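Local coordinates for protein Thf1 (Thermosynechococcus elongatus, PDB 5MJR) that may take part in photosynthetic membrane biogenesis and associates with the FtsH protease complex involved in photosystem II repair, at residues A[22-25]-A[26-30]; A[52-55]-A[56-60]; A[114-117]-A[118-121]; A[155-158]-A[159-163]. All blocks are in the same frame, centred on the assembly; numbering follows the deposited sequence. Where two conformers were deposited one is given.

Contact 1: residues A[22-25]-A[26-30]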
loop_
_atom_site.group_PDB
_atom_site.type_symbol
_atom_site.label_atom_id
_atom_site.label_comp_id
_atom_site.label_asym_id
_atom_site.label_seq_id
_atom_site.Cartn_x
_atom_site.Cartn_y
_atom_site.Cartn_z
ATOM N N ARG A 22 -11.343 -8.806 -19.143
ATOM C CA ARG A 22 -10.066 -8.035 -19.214
ATOM C C ARG A 22 -8.938 -8.868 -18.542
ATOM O O ARG A 22 -9.055 -9.362 -17.389
ATOM C CB ARG A 22 -10.151 -6.807 -18.352
ATOM C CG ARG A 22 -8.933 -5.862 -18.397
ATOM C CD ARG A 22 -8.871 -4.756 -17.238
ATOM N NE ARG A 22 -7.787 -3.646 -17.233
ATOM C CZ ARG A 22 -7.845 -2.819 -18.266
ATOM N NH1 ARG A 22 -8.890 -2.874 -19.122
ATOM N NH2 ARG A 22 -7.002 -1.834 -18.450
ATOM N N THR A 23 -7.852 -9.096 -19.271
ATOM C CA THR A 23 -6.724 -9.914 -18.727
ATOM C C THR A 23 -5.518 -9.045 -18.312
ATOM O O THR A 23 -5.459 -7.852 -18.565
ATOM C CB THR A 23 -6.260 -10.908 -19.765
ATOM O OG1 THR A 23 -5.487 -10.173 -20.742
ATOM C CG2 THR A 23 -7.407 -11.636 -20.455
ATOM N N VAL A 24 -4.578 -9.707 -17.606
ATOM C CA VAL A 24 -3.352 -9.051 -17.284
ATOM C C VAL A 24 -2.702 -8.407 -18.515
ATOM O O VAL A 24 -2.089 -7.372 -18.468
ATOM C CB VAL A 24 -2.395 -10.059 -16.571
ATOM C CG1 VAL A 24 -0.955 -9.604 -16.657
ATOM C CG2 VAL A 24 -2.841 -10.287 -15.137
ATOM N N SER A 25 -2.780 -9.128 -19.651
ATOM C CA SER A 25 -2.226 -8.587 -20.886
ATOM C C SER A 25 -2.869 -7.270 -21.331
ATOM O O SER A 25 -2.174 -6.352 -21.811
ATOM C CB SER A 25 -2.287 -9.584 -22.017
ATOM O OG SER A 25 -1.408 -10.684 -21.679
ATOM N N ASP A 26 -4.201 -7.169 -21.138
ATOM C CA ASP A 26 -4.910 -5.925 -21.408
ATOM C C ASP A 26 -4.415 -4.818 -20.450
ATOM O O ASP A 26 -4.225 -3.708 -20.855
ATOM C CB ASP A 26 -6.414 -6.139 -21.231
ATOM C CG ASP A 26 -7.023 -7.047 -22.286
ATOM O OD1 ASP A 26 -6.662 -6.927 -23.518
ATOM O OD2 ASP A 26 -7.863 -7.964 -21.864
ATOM N N THR A 27 -4.272 -5.173 -19.173
ATOM C CA THR A 27 -3.789 -4.192 -18.193
ATOM C C THR A 27 -2.347 -3.673 -18.586
ATOM O O THR A 27 -2.096 -2.458 -18.563
ATOM C CB THR A 27 -3.785 -4.861 -16.789
ATOM O OG1 THR A 27 -5.146 -5.123 -16.494
ATOM C CG2 THR A 27 -3.190 -3.940 -15.733
ATOM N N LYS A 28 -1.441 -4.594 -18.960
ATOM C CA LYS A 28 -0.121 -4.173 -19.342
ATOM C C LYS A 28 -0.148 -3.345 -20.616
ATOM O O LYS A 28 0.546 -2.334 -20.676
ATOM C CB LYS A 28 0.733 -5.392 -19.560
ATOM C CG LYS A 28 1.163 -6.080 -18.235
ATOM C CD LYS A 28 2.200 -7.188 -18.473
ATOM C CE LYS A 28 2.601 -7.927 -17.192
ATOM N NZ LYS A 28 3.652 -9.016 -17.413
ATOM N N ARG A 29 -0.982 -3.712 -21.597
ATOM C CA ARG A 29 -1.032 -2.870 -22.784
ATOM C C ARG A 29 -1.536 -1.463 -22.493
ATOM O O ARG A 29 -1.043 -0.489 -23.019
ATOM C CB ARG A 29 -2.011 -3.478 -23.789
ATOM C CG ARG A 29 -1.371 -4.483 -24.646
ATOM C CD ARG A 29 -2.285 -4.941 -25.881
ATOM N NE ARG A 29 -3.317 -5.914 -25.401
ATOM C CZ ARG A 29 -3.128 -7.233 -25.238
ATOM N NH1 ARG A 29 -1.932 -7.841 -25.561
ATOM N NH2 ARG A 29 -4.155 -7.989 -24.812
ATOM N N ALA A 30 -2.520 -1.345 -21.577
ATOM C CA ALA A 30 -3.036 -0.062 -21.152
ATOM C C ALA A 30 -1.935 0.795 -20.491
ATOM O O ALA A 30 -1.824 1.994 -20.702
ATOM C CB ALA A 30 -4.276 -0.205 -20.307
#
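T23 and D26 cap each other's backbone in a capping box, and the same D26 carboxylate is also drawn into a salt bridge with R29, so three residues are linked at the start of helix 24-34. T23 N donates to D26 OD2 at 2.8 Å, almost straight at 174°, meeting the oxygen on its anti side. In return D26 N gives a longer bond of 3.3 Å to T23 OG1. The threonine hydroxyl stands between its own backbone N and carbonyl carbon (chi1 76°), which turns it toward the amide groups of the first helical turn. D26 OD1 takes R29 NH2 at 3.0 Å; the bond lies in the guanidinium plane but comes down on the carboxylate from above. R29 bends at chi3 (-78°), and this fold brings its guanidinium back until S25 O lies over one of its faces, 3.7 Å from the plane. The negative carboxylate near the amino end of the helix would probably be favoured by the helix dipole as well as by R29. On another side, the extended R22 runs across T27, with NH2 3.7 Å from A30 CB, and that nitrogen is hydrogen-bonded to A100 O. V24 and K28 lie alongside each other, V24 CG1 being 4.0 Å from K28 CE, while K28 NZ reaches a salt bridge with E48. The inner face leans on helix 41-58: V24 packs on V52 and H55, T27 touches R58, and T27 OG1 is hydrogen-bonded to H55 ND1.

Contact 2: residues A[52-55]-A[56-60]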
loop_
_atom_site.group_PDB
_atom_site.type_symbol
_atom_site.label_atom_id
_atom_site.label_comp_id
_atom_site.label_asym_id
_atom_site.label_seq_id
_atom_site.Cartn_x
_atom_site.Cartn_y
_atom_site.Cartn_z
ATOM N N VAL A 52 0.400 -6.880 -12.045
ATOM C CA VAL A 52 -0.197 -8.187 -11.895
ATOM C C VAL A 52 -0.901 -8.347 -10.525
ATOM O O VAL A 52 -2.023 -8.837 -10.437
ATOM C CB VAL A 52 0.833 -9.318 -12.120
ATOM C CG1 VAL A 52 0.301 -10.682 -11.750
ATOM C CG2 VAL A 52 1.332 -9.277 -13.610
ATOM N N GLU A 53 -0.158 -7.942 -9.479
ATOM C CA GLU A 53 -0.688 -8.087 -8.109
ATOM C C GLU A 53 -2.001 -7.352 -7.953
ATOM O O GLU A 53 -2.964 -7.948 -7.407
ATOM C CB GLU A 53 0.405 -7.546 -7.133
ATOM C CG GLU A 53 0.016 -7.690 -5.691
ATOM C CD GLU A 53 1.073 -7.192 -4.745
ATOM O OE1 GLU A 53 1.942 -6.366 -5.173
ATOM O OE2 GLU A 53 1.049 -7.583 -3.546
ATOM N N ILE A 54 -2.120 -6.134 -8.417
ATOM C CA ILE A 54 -3.336 -5.365 -8.276
ATOM C C ILE A 54 -4.430 -5.986 -9.110
ATOM O O ILE A 54 -5.561 -6.073 -8.719
ATOM C CB ILE A 54 -3.094 -3.880 -8.622
ATOM C CG1 ILE A 54 -2.108 -3.241 -7.632
ATOM C CG2 ILE A 54 -4.401 -3.149 -8.715
ATOM C CD1 ILE A 54 -1.647 -1.885 -7.992
ATOM N N HIS A 55 -4.066 -6.411 -10.372
ATOM C CA HIS A 55 -5.092 -6.971 -11.259
ATOM C C HIS A 55 -5.727 -8.206 -10.551
ATOM O O HIS A 55 -6.931 -8.399 -10.569
ATOM C CB HIS A 55 -4.418 -7.356 -12.577
ATOM C CG HIS A 55 -5.363 -7.920 -13.538
ATOM N ND1 HIS A 55 -5.843 -7.196 -14.616
ATOM C CD2 HIS A 55 -5.897 -9.159 -13.614
ATOM C CE1 HIS A 55 -6.668 -7.989 -15.291
ATOM N NE2 HIS A 55 -6.757 -9.182 -14.693
ATOM N N LEU A 56 -4.890 -9.090 -10.022
ATOM C CA LEU A 56 -5.374 -10.326 -9.412
ATOM C C LEU A 56 -6.239 -10.064 -8.167
ATOM O O LEU A 56 -7.171 -10.817 -7.889
ATOM C CB LEU A 56 -4.277 -11.265 -9.154
ATOM C CG LEU A 56 -3.533 -11.780 -10.411
ATOM C CD1 LEU A 56 -2.420 -12.656 -9.899
ATOM C CD2 LEU A 56 -4.555 -12.526 -11.325
ATOM N N LEU A 57 -5.941 -8.985 -7.468
ATOM C CA LEU A 57 -6.870 -8.558 -6.378
ATOM C C LEU A 57 -8.234 -8.101 -6.959
ATOM O O LEU A 57 -9.284 -8.523 -6.438
ATOM C CB LEU A 57 -6.243 -7.464 -5.587
ATOM C CG LEU A 57 -5.099 -7.913 -4.680
ATOM C CD1 LEU A 57 -4.370 -6.719 -4.094
ATOM C CD2 LEU A 57 -5.633 -8.804 -3.549
ATOM N N ARG A 58 -8.206 -7.278 -8.006
ATOM C CA ARG A 58 -9.477 -6.745 -8.513
ATOM C C ARG A 58 -10.386 -7.885 -9.001
ATOM O O ARG A 58 -11.627 -7.757 -8.887
ATOM C CB ARG A 58 -9.193 -5.774 -9.652
ATOM C CG ARG A 58 -8.618 -4.454 -9.138
ATOM C CD ARG A 58 -8.431 -3.374 -10.239
ATOM N NE ARG A 58 -7.628 -3.830 -11.366
ATOM C CZ ARG A 58 -8.033 -4.042 -12.638
ATOM N NH1 ARG A 58 -9.346 -3.734 -13.013
ATOM N NH2 ARG A 58 -7.009 -4.500 -13.534
ATOM N N VAL A 59 -9.823 -8.957 -9.564
ATOM C CA VAL A 59 -10.640 -10.024 -10.075
ATOM C C VAL A 59 -11.176 -10.918 -8.947
ATOM O O VAL A 59 -12.005 -11.751 -9.168
ATOM C CB VAL A 59 -10.049 -10.792 -11.257
ATOM C CG1 VAL A 59 -9.660 -9.900 -12.366
ATOM C CG2 VAL A 59 -8.925 -11.549 -10.823
ATOM N N ASN A 60 -10.677 -10.753 -7.740
ATOM C CA ASN A 60 -11.086 -11.582 -6.592
ATOM C C ASN A 60 -12.370 -11.022 -6.042
ATOM O O ASN A 60 -12.470 -9.876 -5.632
ATOM C CB ASN A 60 -9.999 -11.545 -5.524
ATOM C CG ASN A 60 -10.208 -12.522 -4.382
ATOM O OD1 ASN A 60 -11.268 -12.582 -3.816
ATOM N ND2 ASN A 60 -9.225 -13.364 -4.121
#
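Helical i to i+4 bonds join V52 O to L56 N, E53 O to L57 N, I54 O to R58 N and H55 O to V59 N, after which N60 N turns to L57 O at 2.9 Å. Among the side chains, H55 and R58 cross nearly at a right angle in one of two R58 conformers, ring and guanidinium planes 89° apart. There NH2 of R58 comes within about 3.1 Å of H55 ND1, at an angle too poor for a hydrogen bond, a closeness that is tentative because it rests on that conformer. H55 ND1 is already engaged by T27, and R58 forms salt bridges with E101 and E102, whose charges would probably offset that of the guanidinium beside the ring. With CG anti to the backbone N, chi1 -180° carries the imidazole out from the helix toward helix 24-34; H55 NE2 still lies 3.8 Å from V59 CG1. V52 and L56 point the same way, V52 CG1 touching L56 CD1 at 3.8 Å, and L56 stays exposed. I54 and L57, by contrast, are buried, packed on V73 and F69 of helix 67-80. E53 holds R150 in a salt bridge. The arrangement is that of the C-terminal turns of helix 41-58, packed between helices 24-34 and 67-80 in an all-helical fold.

Contact 3: residues A[114-117]-A[118-121]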
loop_
_atom_site.group_PDB
_atom_site.type_symbol
_atom_site.label_atom_id
_atom_site.label_comp_id
_atom_site.label_asym_id
_atom_site.label_seq_id
_atom_site.Cartn_x
_atom_site.Cartn_y
_atom_site.Cartn_z
ATOM N N SER A 114 -4.954 11.055 3.265
ATOM C CA SER A 114 -5.982 11.182 4.339
ATOM C C SER A 114 -5.496 10.596 5.659
ATOM O O SER A 114 -6.059 10.930 6.707
ATOM C CB SER A 114 -7.319 10.582 3.930
ATOM O OG SER A 114 -7.334 9.177 3.875
ATOM N N TRP A 115 -4.503 9.721 5.631
ATOM C CA TRP A 115 -3.950 9.173 6.870
ATOM C C TRP A 115 -3.111 10.175 7.650
ATOM O O TRP A 115 -2.801 9.926 8.833
ATOM C CB TRP A 115 -3.193 7.901 6.521
ATOM C CG TRP A 115 -4.003 6.772 6.019
ATOM C CD1 TRP A 115 -4.311 6.502 4.706
ATOM C CD2 TRP A 115 -4.580 5.721 6.754
ATOM N NE1 TRP A 115 -5.024 5.372 4.599
ATOM C CE2 TRP A 115 -5.231 4.836 5.846
ATOM C CE3 TRP A 115 -4.662 5.426 8.102
ATOM C CZ2 TRP A 115 -5.893 3.690 6.235
ATOM C CZ3 TRP A 115 -5.313 4.315 8.519
ATOM C CH2 TRP A 115 -5.962 3.467 7.594
ATOM N N GLN A 116 -2.688 11.250 6.987
ATOM C CA GLN A 116 -1.840 12.234 7.666
ATOM C C GLN A 116 -2.549 12.948 8.791
ATOM O O GLN A 116 -1.905 13.526 9.667
ATOM C CB GLN A 116 -1.261 13.203 6.682
ATOM C CG GLN A 116 -0.253 12.541 5.728
ATOM C CD GLN A 116 0.150 13.341 4.585
ATOM O OE1 GLN A 116 0.094 14.539 4.613
ATOM N NE2 GLN A 116 0.571 12.643 3.466
ATOM N N GLN A 117 -3.895 12.865 8.830
ATOM C CA GLN A 117 -4.607 13.494 9.933
ATOM C C GLN A 117 -4.280 12.821 11.249
ATOM O O GLN A 117 -4.512 13.443 12.275
ATOM C CB GLN A 117 -6.073 13.446 9.731
ATOM C CG GLN A 117 -6.646 12.065 9.728
ATOM C CD GLN A 117 -8.079 11.989 9.400
ATOM O OE1 GLN A 117 -8.484 11.678 8.199
ATOM N NE2 GLN A 117 -8.848 12.337 10.356
ATOM N N TYR A 118 -3.693 11.646 11.256
ATOM C CA TYR A 118 -3.292 10.923 12.493
ATOM C C TYR A 118 -1.916 11.263 12.992
ATOM O O TYR A 118 -1.481 10.692 13.995
ATOM C CB TYR A 118 -3.550 9.418 12.373
ATOM C CG TYR A 118 -4.964 9.111 11.946
ATOM C CD1 TYR A 118 -6.058 9.289 12.766
ATOM C CD2 TYR A 118 -5.254 8.595 10.666
ATOM C CE1 TYR A 118 -7.310 9.047 12.379
ATOM C CE2 TYR A 118 -6.510 8.344 10.285
ATOM C CZ TYR A 118 -7.586 8.571 11.129
ATOM O OH TYR A 118 -8.862 8.335 10.661
ATOM N N GLN A 119 -1.232 12.177 12.274
ATOM C CA GLN A 119 0.126 12.487 12.621
ATOM C C GLN A 119 0.354 12.844 14.103
ATOM O O GLN A 119 -0.423 13.657 14.649
ATOM C CB GLN A 119 0.568 13.676 11.756
ATOM C CG GLN A 119 2.020 13.640 11.319
ATOM C CD GLN A 119 2.240 14.516 10.056
ATOM O OE1 GLN A 119 2.180 15.719 10.223
ATOM N NE2 GLN A 119 2.350 13.919 8.791
ATOM N N GLY A 120 1.338 12.138 14.730
ATOM C CA GLY A 120 1.814 12.423 16.123
ATOM C C GLY A 120 1.201 11.656 17.271
ATOM O O GLY A 120 1.871 11.470 18.337
ATOM N N ARG A 121 0.041 11.085 16.995
ATOM C CA ARG A 121 -0.755 10.431 18.035
ATOM C C ARG A 121 -0.117 9.235 18.582
ATOM O O ARG A 121 0.592 8.463 17.857
ATOM C CB ARG A 121 -2.159 10.101 17.547
ATOM C CG ARG A 121 -2.949 11.273 17.070
ATOM C CD ARG A 121 -4.363 10.848 16.669
ATOM N NE ARG A 121 -4.915 11.853 15.759
ATOM C CZ ARG A 121 -6.150 11.903 15.305
ATOM N NH1 ARG A 121 -7.119 11.098 15.715
ATOM N NH2 ARG A 121 -6.399 12.801 14.330
HETATM O O HOH W 1 -1.047 16.121 9.721
HETATM O O HOH W 2 -3.198 13.840 14.708
#
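Y118 and Q117 carry this contact: the two side chains run side by side, pointing the same way. Q117 CG sits 3.7 Å from the centroid of the Y118 ring, almost over its centre, a CH-pi contact with the face, and the Q117 amide continues the stack with its plane only 8° from that of the ring. The first torsion of Q117 (chi1 65°) sets CG between backbone N and carbonyl carbon, bringing the chain over the ring. W115 CE3 approaches Y118 CE2 at 4.1 Å. R121 lays a guanidinium face over Y118 CD1 and donates from NH2 to Q117 O at 2.9 Å, bent to 135°; one water links that same carbonyl with Q119 O and R121 NE. G120, with positive phi, takes the third place of the type II turn from Y118 to R121. With an alanine at Y118, Q117 and R121 would probably lose the ring they pack against, and S136 OG and L139 N their hydroxyl partner. The loop thus bridges helices: W115 rests on L68 and L71 of helix 67-80 and meets F159 of helix 150-162, while Y118 and R121 touch I126 of helix 123-131.

Contact 4: residues A[155-158]-A[159-163]; sequences GLYA and FLQEL
L156 packs against both F159 and L160 on the buried side of helix 150-162, while Q161 and E162 finish the helix toward solvent. On the tight side L156 CD1 meets F159 CD2 at 4.1 Å, and L156 CG meets L160 CD1 at the same distance. L160 CG also presses to 3.3 Å from L156 O, the carbonyl that accepts from L160 N. L156 touches L142 and L175 of helix 171-178; F159 touches L142 and L71 of helix 67-80. The Y157 ring, its CG anti to the backbone N (chi1 -177°), is buried against T168 of helix 166-169 and L171 of helix 171-178. Exposed Q161 covers one face of it, displaced toward the rim: Q161 CG makes a CH-pi contact 4.2 Å from the Y157 ring centroid, and Q161 CD lies 3.4 Å from Y157 CE2. The amide is inclined by 33° to the ring rather than stacked flat on it. Replacing Y157 by an alanine would probably cost Q161 the ring face against its CG and open a gap beside T168 and L171. At the looser end a water donates to A158 O at 2.7 Å and to E162 OE2, while E162 OE1 is hydrogen-bonded to Q119 NE2. There the backbone changes to i to i+3 bonding, E162 N to F159 O and L163 N to L160 O. These are the last turns of a largely buried helix, packed between helix 67-80 and helices 166-169 and 171-178, with Q161 at the surface and E162 partly so.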
loop_
_atom_site.group_PDB
_atom_site.type_symbol
_atom_site.label_atom_id
_atom_site.label_comp_id
_atom_site.label_asym_id
_atom_site.label_seq_id
_atom_site.Cartn_x
_atom_site.Cartn_y
_atom_site.Cartn_z
ATOM N N GLY A 155 0.439 -0.754 3.875
ATOM C CA GLY A 155 -0.367 0.367 4.247
ATOM C C GLY A 155 -0.404 0.581 5.799
ATOM O O GLY A 155 -0.319 1.725 6.266
ATOM N N LEU A 156 -0.632 -0.532 6.535
ATOM C CA LEU A 156 -0.641 -0.414 8.010
ATOM C C LEU A 156 0.671 0.192 8.519
ATOM O O LEU A 156 0.660 1.088 9.326
ATOM C CB LEU A 156 -0.919 -1.753 8.642
ATOM C CG LEU A 156 -0.928 -1.786 10.140
ATOM C CD1 LEU A 156 -2.035 -0.952 10.756
ATOM C CD2 LEU A 156 -0.927 -3.160 10.706
ATOM N N TYR A 157 1.796 -0.287 8.011
ATOM C CA TYR A 157 3.087 0.236 8.438
ATOM C C TYR A 157 3.224 1.712 8.158
ATOM O O TYR A 157 3.695 2.492 9.021
ATOM C CB TYR A 157 4.186 -0.581 7.752
ATOM C CG TYR A 157 5.535 -0.123 8.235
ATOM C CD1 TYR A 157 6.094 -0.521 9.416
ATOM C CD2 TYR A 157 6.313 0.668 7.403
ATOM C CE1 TYR A 157 7.393 -0.165 9.737
ATOM C CE2 TYR A 157 7.602 1.075 7.735
ATOM C CZ TYR A 157 8.112 0.679 8.930
ATOM O OH TYR A 157 9.411 1.058 9.238
ATOM N N ALA A 158 2.781 2.138 6.978
ATOM C CA ALA A 158 2.853 3.574 6.669
ATOM C C ALA A 158 2.013 4.426 7.569
ATOM O O ALA A 158 2.408 5.501 7.978
ATOM C CB ALA A 158 2.477 3.824 5.194
ATOM N N PHE A 159 0.820 3.904 7.914
ATOM C CA PHE A 159 0.026 4.600 8.927
ATOM C C PHE A 159 0.716 4.669 10.261
ATOM O O PHE A 159 0.745 5.764 10.868
ATOM C CB PHE A 159 -1.315 3.852 9.032
ATOM C CG PHE A 159 -2.062 4.121 10.318
ATOM C CD1 PHE A 159 -2.430 5.421 10.695
ATOM C CD2 PHE A 159 -2.365 3.124 11.193
ATOM C CE1 PHE A 159 -3.109 5.657 11.875
ATOM C CE2 PHE A 159 -3.010 3.364 12.411
ATOM C CZ PHE A 159 -3.355 4.626 12.731
ATOM N N LEU A 160 1.283 3.574 10.696
ATOM C CA LEU A 160 1.911 3.560 12.005
ATOM C C LEU A 160 3.066 4.543 12.041
ATOM O O LEU A 160 3.349 5.113 13.123
ATOM C CB LEU A 160 2.344 2.135 12.354
ATOM C CG LEU A 160 1.250 1.130 12.596
ATOM C CD1 LEU A 160 1.813 -0.247 12.708
ATOM C CD2 LEU A 160 0.318 1.507 13.718
ATOM N N GLN A 161 3.750 4.696 10.918
ATOM C CA GLN A 161 4.798 5.680 10.846
ATOM C C GLN A 161 4.364 7.160 11.094
ATOM O O GLN A 161 5.232 7.932 11.468
ATOM C CB GLN A 161 5.508 5.586 9.559
ATOM C CG GLN A 161 6.386 4.378 9.339
ATOM C CD GLN A 161 7.148 4.420 8.001
ATOM O OE1 GLN A 161 6.576 4.314 6.918
ATOM N NE2 GLN A 161 8.422 4.580 8.075
ATOM N N GLU A 162 3.068 7.470 10.875
ATOM C CA GLU A 162 2.557 8.798 11.135
ATOM C C GLU A 162 2.445 9.046 12.586
ATOM O O GLU A 162 2.421 10.192 12.970
ATOM C CB GLU A 162 1.118 9.012 10.602
ATOM C CG GLU A 162 1.034 8.985 9.119
ATOM C CD GLU A 162 1.607 10.167 8.392
ATOM O OE1 GLU A 162 1.745 11.288 8.952
ATOM O OE2 GLU A 162 1.884 9.915 7.231
ATOM N N LEU A 163 2.234 8.002 13.366
ATOM C CA LEU A 163 1.962 8.157 14.789
ATOM C C LEU A 163 3.251 8.577 15.529
ATOM O O LEU A 163 4.343 8.783 14.981
ATOM C CB LEU A 163 1.399 6.816 15.377
ATOM C CG LEU A 163 0.153 6.297 14.708
ATOM C CD1 LEU A 163 -0.263 5.032 15.351
ATOM C CD2 LEU A 163 -0.975 7.291 14.727
HETATM O O HOH W 3 3.726 7.430 6.649
#

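In the fold
The four contacts form two touching pairs on opposite sides of the chain's centre. Contacts 1 and 2 hold consecutive helices, 24-34 and 41-58, with centres 11 Å apart; contacts 3 and 4, a loop set against the end of helix 150-162, have centres 9 Å apart. Contact 1 is at the surface and relies on capping and ion pairs, whereas contact 4 is buried and largely apolar. Contacts 2 and 3 are intermediate, one mixing charged and aliphatic chains, the other stacking aromatic and planar groups. Within each pair the touching is polar as well as packed: T27 OG1 meets H55 ND1 in the first, and G120 N meets E162 O in the second.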